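Local coordinates for NifU like protein IscU (Streptococcus pyogenes, PDB 1SU0) that probably serves as a scaffold on which iron-sulfur clusters are built with the desulfurase IscS and then handed on, and here binds a zinc ion, probably in place of the cluster, at residues F94-V98 and Q99-N103; A131-A134 and L135-A138; M11-V14 and A15-K19. All coordinates share one frame; numbering follows the deposited sequence.

Overall arrangement
The three contacts are local ones, each made along or at the end of one helix. Interaction 3 lies in helix 8-19, interaction 1 at the C-terminal end of helix 84-97, and interaction 2 in helix 122-139. Only interactions 1 and 2 touch: F94 CG lies 3.4 Å from W132 NE1 where their stacked rings join the two helices, although the contact centres are about 17 Å apart. Interaction 3 comes no nearer than about 10 Å to either, nearest atoms counted, and sits across the chain's centre from interaction 2. The zinc ion, bound by C40, D42, C65 and C127, is about 11 Å from the side chains of A131 and S18 and about 12 Å from that of V98.

Interaction 1 (F94-V98 and Q99-N103); sequences FSEMV and QGQEN
With CG anti to the carbonyl carbon in both residues (chi1 -77° in E96, -60° in Q101) and the chains extended beyond it, the side chains of E96 and Q101 cross obliquely at the end of helix 84-97. Q101 NE2 passes 3.6 Å from E96 CG, and the carboxylate and amide planes lie 23° apart. E96 OE2 and Q101 NE2 approach to 3.4 Å, but the angle is too poor for a hydrogen bond, so the polar ends are neighbours more than partners. The backbone closes a Schellman motif. Q101 N bonds to E96 O at 3.2 Å and G100 N to M97 O at 3.0 Å, the second donor standing above the carbonyl plane. G100, the C-prime residue, has the positive phi that turns the chain out of the helix. E96 O also receives a weak bond from Q99 N, while Q99 CG makes a tight approach of 3.0 Å to S95 O. A water donates to both M97 O and Q101 O, and Q101 O accepts a further bond from Q106 NE2. V98 packs on I125, S128 and T129 of helix 122-139. The helix end is thus held chiefly by its backbone: amides of the turn meet E96 O and M97 O, the water ties M97 O to Q101 O, and CB and CG of Q101 cover E96 O, with the E96 side chain beside the Q101 amide.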
loop_
_atom_site.group_PDB
_atom_site.type_symbol
_atom_site.label_atom_id
_atom_site.label_comp_id
_atom_site.label_asym_id
_atom_site.label_seq_id
_atom_site.Cartn_x
_atom_site.Cartn_y
_atom_site.Cartn_z
ATOM N N PHE A 94 0.066 9.435 -1.317
ATOM C CA PHE A 94 1.070 8.502 -1.777
ATOM C C PHE A 94 1.290 8.627 -3.288
ATOM O O PHE A 94 2.403 8.812 -3.781
ATOM C CB PHE A 94 0.630 7.080 -1.455
ATOM C CG PHE A 94 1.654 6.060 -1.824
ATOM C CD1 PHE A 94 2.595 5.661 -0.906
ATOM C CD2 PHE A 94 1.709 5.547 -3.102
ATOM C CE1 PHE A 94 3.556 4.754 -1.251
ATOM C CE2 PHE A 94 2.654 4.652 -3.447
ATOM C CZ PHE A 94 3.581 4.248 -2.528
ATOM N N SER A 95 0.188 8.503 -4.002
ATOM C CA SER A 95 0.127 8.665 -5.437
ATOM C C SER A 95 0.818 9.944 -5.909
ATOM O O SER A 95 1.554 9.910 -6.890
ATOM C CB SER A 95 -1.338 8.680 -5.864
ATOM O OG SER A 95 -1.441 8.311 -7.208
ATOM N N GLU A 96 0.617 11.051 -5.197
ATOM C CA GLU A 96 1.275 12.313 -5.535
ATOM C C GLU A 96 2.736 12.337 -5.180
ATOM O O GLU A 96 3.518 13.012 -5.830
ATOM C CB GLU A 96 0.656 13.469 -4.769
ATOM C CG GLU A 96 -0.663 13.966 -5.288
ATOM C CD GLU A 96 -1.361 14.792 -4.241
ATOM O OE1 GLU A 96 -2.604 14.854 -4.329
ATOM O OE2 GLU A 96 -0.673 15.361 -3.327
ATOM N N MET A 97 3.093 11.667 -4.098
ATOM C CA MET A 97 4.485 11.569 -3.698
ATOM C C MET A 97 5.329 10.809 -4.754
ATOM O O MET A 97 6.441 11.205 -5.089
ATOM C CB MET A 97 4.586 10.873 -2.348
ATOM C CG MET A 97 6.019 10.631 -1.877
ATOM S SD MET A 97 6.087 9.497 -0.294
ATOM C CE MET A 97 5.686 7.733 -1.040
ATOM N N VAL A 98 4.782 9.717 -5.264
ATOM C CA VAL A 98 5.482 8.919 -6.285
ATOM C C VAL A 98 5.379 9.577 -7.669
ATOM O O VAL A 98 5.685 8.955 -8.674
ATOM C CB VAL A 98 4.995 7.440 -6.335
ATOM C CG1 VAL A 98 5.247 6.748 -4.985
ATOM C CG2 VAL A 98 3.519 7.349 -6.730
ATOM N N GLN A 99 4.961 10.838 -7.734
ATOM C CA GLN A 99 5.111 11.595 -8.977
ATOM C C GLN A 99 5.944 12.825 -8.739
ATOM O O GLN A 99 5.878 13.776 -9.512
ATOM C CB GLN A 99 3.756 11.937 -9.567
ATOM C CG GLN A 99 2.826 10.756 -9.479
ATOM C CD GLN A 99 1.502 10.964 -10.150
ATOM O OE1 GLN A 99 0.843 11.999 -9.958
ATOM N NE2 GLN A 99 1.086 9.970 -10.927
ATOM N N GLY A 100 6.745 12.781 -7.676
ATOM C CA GLY A 100 7.749 13.793 -7.397
ATOM C C GLY A 100 7.275 15.033 -6.653
ATOM O O GLY A 100 8.018 16.008 -6.585
ATOM N N GLN A 101 6.061 14.993 -6.095
ATOM C CA GLN A 101 5.521 16.110 -5.308
ATOM C C GLN A 101 6.037 16.132 -3.869
ATOM O O GLN A 101 6.136 15.098 -3.201
ATOM C CB GLN A 101 3.985 16.107 -5.302
ATOM C CG GLN A 101 3.357 16.225 -6.709
ATOM C CD GLN A 101 1.861 16.600 -6.704
ATOM O OE1 GLN A 101 1.203 16.517 -7.749
ATOM N NE2 GLN A 101 1.330 17.013 -5.538
ATOM N N GLU A 102 6.352 17.344 -3.417
ATOM C CA GLU A 102 6.702 17.625 -2.029
ATOM C C GLU A 102 5.438 17.960 -1.208
ATOM O O GLU A 102 4.597 18.767 -1.624
ATOM C CB GLU A 102 7.673 18.814 -1.962
ATOM C CG GLU A 102 9.132 18.461 -1.742
ATOM C CD GLU A 102 9.965 19.670 -1.308
ATOM O OE1 GLU A 102 9.826 20.774 -1.908
ATOM O OE2 GLU A 102 10.768 19.521 -0.354
ATOM N N ASN A 103 5.343 17.362 -0.025
ATOM C CA ASN A 103 4.208 17.523 0.859
ATOM C C ASN A 103 4.558 17.000 2.247
ATOM O O ASN A 103 4.858 15.821 2.386
ATOM C CB ASN A 103 3.039 16.732 0.286
ATOM C CG ASN A 103 1.709 17.003 0.984
ATOM O OD1 ASN A 103 0.670 16.626 0.453
ATOM N ND2 ASN A 103 1.729 17.605 2.173
HETATM O O HOH W 1 7.944 12.832 -3.991
#

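Interaction 2 (A131-A134 and L135-A138); sequences AWNA and LKEA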
loop_
_atom_site.group_PDB
_atom_site.type_symbol
_atom_site.label_atom_id
_atom_site.label_comp_id
_atom_site.label_asym_id
_atom_site.label_seq_id
_atom_site.Cartn_x
_atom_site.Cartn_y
_atom_site.Cartn_z
ATOM N N ALA A 131 -1.437 -1.570 -4.462
ATOM C CA ALA A 131 -2.100 -1.824 -3.185
ATOM C C ALA A 131 -3.068 -0.696 -2.834
ATOM O O ALA A 131 -4.207 -0.936 -2.398
ATOM C CB ALA A 131 -1.098 -1.975 -2.113
ATOM N N TRP A 132 -2.610 0.531 -3.041
ATOM C CA TRP A 132 -3.424 1.684 -2.730
ATOM C C TRP A 132 -4.729 1.670 -3.514
ATOM O O TRP A 132 -5.767 1.986 -2.966
ATOM C CB TRP A 132 -2.629 2.966 -2.973
ATOM C CG TRP A 132 -1.537 3.113 -1.992
ATOM C CD1 TRP A 132 -0.228 2.753 -2.161
ATOM C CD2 TRP A 132 -1.654 3.597 -0.652
ATOM N NE1 TRP A 132 0.473 2.994 -1.010
ATOM C CE2 TRP A 132 -0.371 3.533 -0.073
ATOM C CE3 TRP A 132 -2.717 4.093 0.120
ATOM C CZ2 TRP A 132 -0.119 3.941 1.237
ATOM C CZ3 TRP A 132 -2.467 4.490 1.429
ATOM C CH2 TRP A 132 -1.182 4.420 1.967
ATOM N N ASN A 133 -4.673 1.245 -4.770
ATOM C CA ASN A 133 -5.855 1.211 -5.640
ATOM C C ASN A 133 -6.770 0.048 -5.316
ATOM O O ASN A 133 -7.967 0.125 -5.539
ATOM C CB ASN A 133 -5.431 1.194 -7.111
ATOM C CG ASN A 133 -4.600 2.424 -7.493
ATOM O OD1 ASN A 133 -4.136 2.543 -8.621
ATOM N ND2 ASN A 133 -4.369 3.316 -6.525
ATOM N N ALA A 134 -6.218 -1.027 -4.768
ATOM C CA ALA A 134 -7.045 -2.148 -4.310
ATOM C C ALA A 134 -7.757 -1.723 -3.038
ATOM O O ALA A 134 -8.823 -2.239 -2.707
ATOM C CB ALA A 134 -6.209 -3.408 -4.071
ATOM N N LEU A 135 -7.158 -0.776 -2.329
ATOM C CA LEU A 135 -7.791 -0.187 -1.175
ATOM C C LEU A 135 -8.927 0.709 -1.630
ATOM O O LEU A 135 -10.035 0.589 -1.122
ATOM C CB LEU A 135 -6.784 0.620 -0.350
ATOM C CG LEU A 135 -7.357 1.265 0.907
ATOM C CD1 LEU A 135 -8.069 0.237 1.756
ATOM C CD2 LEU A 135 -6.252 1.917 1.700
ATOM N N LYS A 136 -8.655 1.609 -2.576
ATOM C CA LYS A 136 -9.679 2.529 -3.088
ATOM C C LYS A 136 -10.958 1.771 -3.461
ATOM O O LYS A 136 -12.075 2.191 -3.139
ATOM C CB LYS A 136 -9.162 3.272 -4.317
ATOM C CG LYS A 136 -8.144 4.392 -4.022
ATOM C CD LYS A 136 -8.065 5.281 -5.250
ATOM C CE LYS A 136 -6.899 6.220 -5.250
ATOM N NZ LYS A 136 -6.699 6.673 -6.665
ATOM N N GLU A 137 -10.773 0.628 -4.118
ATOM C CA GLU A 137 -11.888 -0.195 -4.551
ATOM C C GLU A 137 -12.611 -0.822 -3.362
ATOM O O GLU A 137 -13.855 -0.850 -3.331
ATOM C CB GLU A 137 -11.413 -1.282 -5.508
ATOM C CG GLU A 137 -11.496 -0.890 -6.980
ATOM C CD GLU A 137 -10.307 -0.050 -7.425
ATOM O OE1 GLU A 137 -9.986 0.966 -6.746
ATOM O OE2 GLU A 137 -9.700 -0.424 -8.464
ATOM N N ALA A 138 -11.835 -1.320 -2.397
ATOM C CA ALA A 138 -12.388 -1.957 -1.194
ATOM C C ALA A 138 -13.300 -1.028 -0.380
ATOM O O ALA A 138 -14.387 -1.409 0.055
ATOM C CB ALA A 138 -11.274 -2.493 -0.319
#
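Among the backbone bonds, L135 N, K136 N, E137 N and A138 N reach back four residues to the carbonyls of A131, W132, N133 and A134. The bond from K136 N to W132 O is 2.9 Å long with an angle of 158° at the hydrogen. W132 O also takes a weak second bond from L135 N, so two amides converge on one carbonyl. At N133 O and A134 O the donors stand well above the carbonyl planes.

Apolar contacts are made by W132 and L135. The leucine's CG is anti to its own amide nitrogen (chi1 -179°), which together with the second torsion helps bring L135 CD2 to 4.4 Å from CE3 of the W132 indole, approached obliquely. L135 CB sits closer to the backbone, 3.1 Å from W132 O.

This is the interior of helix 122-139, which in the NifU-type scaffold fold is packed between the three-stranded antiparallel sheet and other helices. W132 reaches L90 and A91 of helix 84-97 and also M75 of helix 66-79, while L135 lies on A87 and V79. Towards the sheet, A134 packs on L35, I44 and L46, A138 on V33 and V48, and E137 on V33 and L35.

Among the polar side chains, N133 and K136 lie side by side and point the same way, N133 ND2 being 4.1 Å from both CE and NZ of K136; this is van der Waals company at most. E137 is bent at chi2 (82°), folding its carboxylate back over the preceding turn, where it comes unusually close to N133 O; the approach is so short that the detail of the carboxylate's placement is doubtful.

Interaction 3 (M11-V14 and A15-K19); sequences MAVV and ADHSK
Between M11-V14 and A15-K19 the helical backbone bonding runs on from each residue to the fourth after it, with amides of A15, D16, H17 and S18 bonded to the carbonyls of M11, A12, V13 and V14. The bond from A15 N to M11 O is the shortest of these, 2.8 Å, and nearly straight at 165°. H17 N adds a weak second bond to V14 O.

Among the side chains, V13 and H17 lie alongside each other and point the same way. V13 CG1 meets the imidazole at H17 CD2, 4.1 Å apart, and the same ring carbon, H17 CD2, is 3.2 Å from V13 O, which approaches the ring obliquely. The imidazole is held from beyond the helix, ND1 hydrogen-bonded to the hydroxyl of S73 and NE2 to the carboxylate of E111, which should fix the rotation of the ring.

Helix 8-19 is the first helix of this NifU-family scaffold and lies against helix 66-79, where V14 and H17 both rest on M74 and S18 packs on T66. V13 touches L114 and E111 in a loop, and D16 and H17 each meet H22, whose ring lies at about 55° to that of H17.

A chi1 of 41° tucks the hydroxyl of S18 back over its own backbone, toward the preceding turn. S18 OG lies 3.0 Å from V14 O and 2.8 Å from A15 O; the single proton can serve either carbonyl, and which one takes it is not settled. Close to the backbone, A15 CB is 3.2 Å from M11 O, and D16 CB stands equally close to A12 O.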
loop_
_atom_site.group_PDB
_atom_site.type_symbol
_atom_site.label_atom_id
_atom_site.label_comp_id
_atom_site.label_asym_id
_atom_site.label_seq_id
_atom_site.Cartn_x
_atom_site.Cartn_y
_atom_site.Cartn_z
ATOM N N MET A 11 17.195 0.353 3.813
ATOM C CA MET A 11 17.207 -0.846 2.991
ATOM C C MET A 11 16.614 -1.982 3.778
ATOM O O MET A 11 15.828 -2.732 3.261
ATOM C CB MET A 11 18.626 -1.169 2.513
ATOM C CG MET A 11 18.790 -2.458 1.626
ATOM S SD MET A 11 18.139 -2.362 -0.275
ATOM C CE MET A 11 16.221 -2.246 -0.039
ATOM N N ALA A 12 16.959 -2.076 5.053
ATOM C CA ALA A 12 16.455 -3.141 5.916
ATOM C C ALA A 12 14.951 -3.022 6.130
ATOM O O ALA A 12 14.252 -4.013 6.209
ATOM C CB ALA A 12 17.182 -3.124 7.229
ATOM N N VAL A 13 14.446 -1.804 6.185
ATOM C CA VAL A 13 13.012 -1.595 6.381
ATOM C C VAL A 13 12.228 -1.946 5.104
ATOM O O VAL A 13 11.216 -2.611 5.173
ATOM C CB VAL A 13 12.727 -0.163 6.883
ATOM C CG1 VAL A 13 11.254 0.149 6.865
ATOM C CG2 VAL A 13 13.282 -0.010 8.296
ATOM N N VAL A 14 12.729 -1.552 3.947
ATOM C CA VAL A 14 12.084 -1.886 2.694
ATOM C C VAL A 14 12.183 -3.391 2.418
ATOM O O VAL A 14 11.213 -4.012 2.006
ATOM C CB VAL A 14 12.712 -1.138 1.536
ATOM C CG1 VAL A 14 12.125 -1.633 0.204
ATOM C CG2 VAL A 14 12.532 0.376 1.698
ATOM N N ALA A 15 13.360 -3.965 2.630
ATOM C CA ALA A 15 13.545 -5.409 2.534
ATOM C C ALA A 15 12.618 -6.217 3.436
ATOM O O ALA A 15 12.077 -7.230 3.005
ATOM C CB ALA A 15 14.987 -5.782 2.792
ATOM N N ASP A 16 12.424 -5.748 4.667
ATOM C CA ASP A 16 11.555 -6.407 5.631
ATOM C C ASP A 16 10.124 -6.416 5.183
ATOM O O ASP A 16 9.407 -7.365 5.465
ATOM C CB ASP A 16 11.613 -5.690 6.985
ATOM C CG ASP A 16 10.752 -6.376 8.071
ATOM O OD1 ASP A 16 11.090 -7.508 8.491
ATOM O OD2 ASP A 16 9.704 -5.859 8.526
ATOM N N HIS A 17 9.685 -5.348 4.517
ATOM C CA HIS A 17 8.320 -5.281 4.048
ATOM C C HIS A 17 8.112 -6.201 2.831
ATOM O O HIS A 17 7.001 -6.666 2.593
ATOM C CB HIS A 17 7.924 -3.839 3.703
ATOM C CG HIS A 17 7.465 -3.044 4.884
ATOM N ND1 HIS A 17 6.248 -3.264 5.496
ATOM C CD2 HIS A 17 8.044 -2.014 5.551
ATOM C CE1 HIS A 17 6.115 -2.433 6.512
ATOM N NE2 HIS A 17 7.185 -1.657 6.563
ATOM N N SER A 18 9.154 -6.440 2.047
ATOM C CA SER A 18 9.020 -7.262 0.844
ATOM C C SER A 18 9.177 -8.735 1.188
ATOM O O SER A 18 8.493 -9.573 0.642
ATOM C CB SER A 18 10.047 -6.861 -0.212
ATOM O OG SER A 18 11.306 -6.591 0.386
ATOM N N LYS A 19 10.088 -9.056 2.098
ATOM C CA LYS A 19 10.356 -10.445 2.442
ATOM C C LYS A 19 9.372 -10.964 3.501
ATOM O O LYS A 19 8.898 -12.084 3.407
ATOM C CB LYS A 19 11.802 -10.605 2.918
ATOM C CG LYS A 19 12.876 -10.393 1.831
ATOM C CD LYS A 19 14.252 -10.079 2.481
ATOM C CE LYS A 19 15.404 -9.913 1.451
ATOM N NZ LYS A 19 16.729 -9.535 2.101
#